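Local coordinates for prenyltransference for protein (Lavandula lanata, PDB 5HC8) that catalyses the head-to-middle condensation of two dimethylallyl diphosphate units into lavandulyl diphosphate, an irregular monoterpene precursor, at the interface of chains A and B. Coordinates in Å, arbitrary orientation; residue numbers count along the deposited sequence, not the author numbering. Chains: chain A/B, prenyltransference for protein.

The interface of chains A and B. Residues chain A 156-157, 159-160, 166, 169; chain B 156-157, 159-160, 166, 169.
A:Val159 sets CG1 anti to its backbone N (chi1 164°) and CG2 anti to its carbonyl carbon, so the branched side chain spreads two methyls towards chain B. A:Glu160 also starts with CG anti to the backbone N (chi1 -168°) and runs extended (chi2 175°); its long methylene stem suits it to span to B:Pro166, placing the carboxylate by ring atoms CD and CG. This two-fold patch packs the ends of the two 144-160 helices on each other and on the partner's 3-10 helix 166-168 and following loop, in what is likely to be the homodimer typical of cis-prenyltransferases. No polar pair bridges the chains here; fit of shape does the work. The short A:Ala156 lets the helices draw close: its CB meets B:Ile169 CD1 at 3.3 Å, a tight contact, and B:Val159 CG2 at 3.9 Å. CG1 of A:Val159 rests 3.7 Å from the carbonyl O of B:Ala156, while the valine side chain crosses that of B:Glu160 at about a right angle. Proline suits its place because its compact, puckered ring can pack against the helix backbone, B:Pro166 CG coming within 3.7 Å of A:Ala157 CA. A:Glu160 crosses this ring obliquely, its carboxyl carbon CD 3.7 Å from B:Pro166 CD. An alanine in place of A:Glu160 would probably lose the packing over the proline ring and weaken this part of the contact. At the tip, carboxylate oxygen OE2 of A:Glu160 stops 3.5 Å from B:Pro166 CD.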
# COMPACT_ATOMS: atom_id res chain seq x y z
N ALA A 156 -15.23 -6.31 15.78
CA ALA A 156 -15.92 -7.57 16.04
C ALA A 156 -16.44 -7.57 17.53
O ALA A 156 -17.53 -8.05 17.81
CB ALA A 156 -15.00 -8.75 15.74
N ALA A 157 -15.67 -7.03 18.46
CA ALA A 157 -16.09 -6.96 19.83
C ALA A 157 -17.38 -6.16 19.95
O ALA A 157 -18.26 -6.56 20.67
CB ALA A 157 -15.03 -6.37 20.72
N VAL A 159 -19.67 -5.84 17.61
CA VAL A 159 -20.69 -6.66 16.95
C VAL A 159 -21.14 -7.70 17.96
O VAL A 159 -22.33 -7.90 18.12
CB VAL A 159 -20.21 -7.33 15.64
CG1 VAL A 159 -21.13 -8.48 15.16
CG2 VAL A 159 -20.15 -6.32 14.49
N GLU A 160 -20.18 -8.31 18.66
CA GLU A 160 -20.45 -9.26 19.73
C GLU A 160 -21.35 -8.66 20.83
O GLU A 160 -22.27 -9.31 21.28
CB GLU A 160 -19.15 -9.77 20.35
CG GLU A 160 -19.32 -10.97 21.29
CD GLU A 160 -18.01 -11.55 21.83
OE1 GLU A 160 -17.20 -10.81 22.44
OE2 GLU A 160 -17.79 -12.77 21.68
N PRO A 166 -23.19 -6.32 11.31
CA PRO A 166 -22.21 -6.47 10.24
C PRO A 166 -22.40 -5.56 9.02
O PRO A 166 -21.42 -4.97 8.53
CB PRO A 166 -22.34 -7.95 9.88
CG PRO A 166 -22.57 -8.58 11.20
CD PRO A 166 -23.50 -7.62 11.93
N ILE A 169 -20.85 -2.01 8.89
CA ILE A 169 -19.42 -1.80 8.73
C ILE A 169 -19.12 -1.19 7.33
O ILE A 169 -19.38 -1.82 6.29
CB ILE A 169 -18.58 -3.11 8.96
CG1 ILE A 169 -18.85 -3.66 10.36
CG2 ILE A 169 -17.09 -2.81 8.84
CD1 ILE A 169 -18.58 -5.14 10.44
N ALA B 156 -17.41 -10.23 10.64
CA ALA B 156 -18.33 -9.78 11.69
C ALA B 156 -19.61 -10.69 11.66
O ALA B 156 -20.15 -11.04 12.70
CB ALA B 156 -18.66 -8.30 11.51
N ALA B 157 -20.08 -11.07 10.48
CA ALA B 157 -21.22 -11.95 10.38
C ALA B 157 -20.96 -13.26 11.08
O ALA B 157 -21.82 -13.74 11.78
CB ALA B 157 -21.61 -12.19 8.95
N VAL B 159 -18.92 -13.70 13.63
CA VAL B 159 -18.83 -13.36 15.05
C VAL B 159 -20.27 -13.27 15.56
O VAL B 159 -20.56 -13.83 16.60
CB VAL B 159 -18.06 -12.05 15.34
CG1 VAL B 159 -18.30 -11.49 16.77
CG2 VAL B 159 -16.55 -12.27 15.21
N GLU B 160 -21.13 -12.61 14.79
CA GLU B 160 -22.56 -12.52 15.09
C GLU B 160 -23.20 -13.91 15.24
O GLU B 160 -23.98 -14.11 16.16
CB GLU B 160 -23.30 -11.73 14.01
CG GLU B 160 -24.73 -11.34 14.37
CD GLU B 160 -25.44 -10.45 13.34
OE1 GLU B 160 -25.52 -10.83 12.15
OE2 GLU B 160 -25.94 -9.38 13.72
N PRO B 166 -14.00 -12.51 18.79
CA PRO B 166 -13.13 -11.42 18.36
C PRO B 166 -11.62 -11.67 18.51
O PRO B 166 -10.85 -11.37 17.58
CB PRO B 166 -13.60 -10.26 19.22
CG PRO B 166 -15.07 -10.49 19.27
CD PRO B 166 -15.22 -12.00 19.42
N ILE B 169 -9.55 -13.39 15.72
CA ILE B 169 -9.24 -12.72 14.47
C ILE B 169 -7.72 -12.40 14.40
O ILE B 169 -7.19 -11.64 15.21
CB ILE B 169 -10.09 -11.42 14.25
CG1 ILE B 169 -11.58 -11.75 14.27
CG2 ILE B 169 -9.76 -10.79 12.90
CD1 ILE B 169 -12.42 -10.56 14.66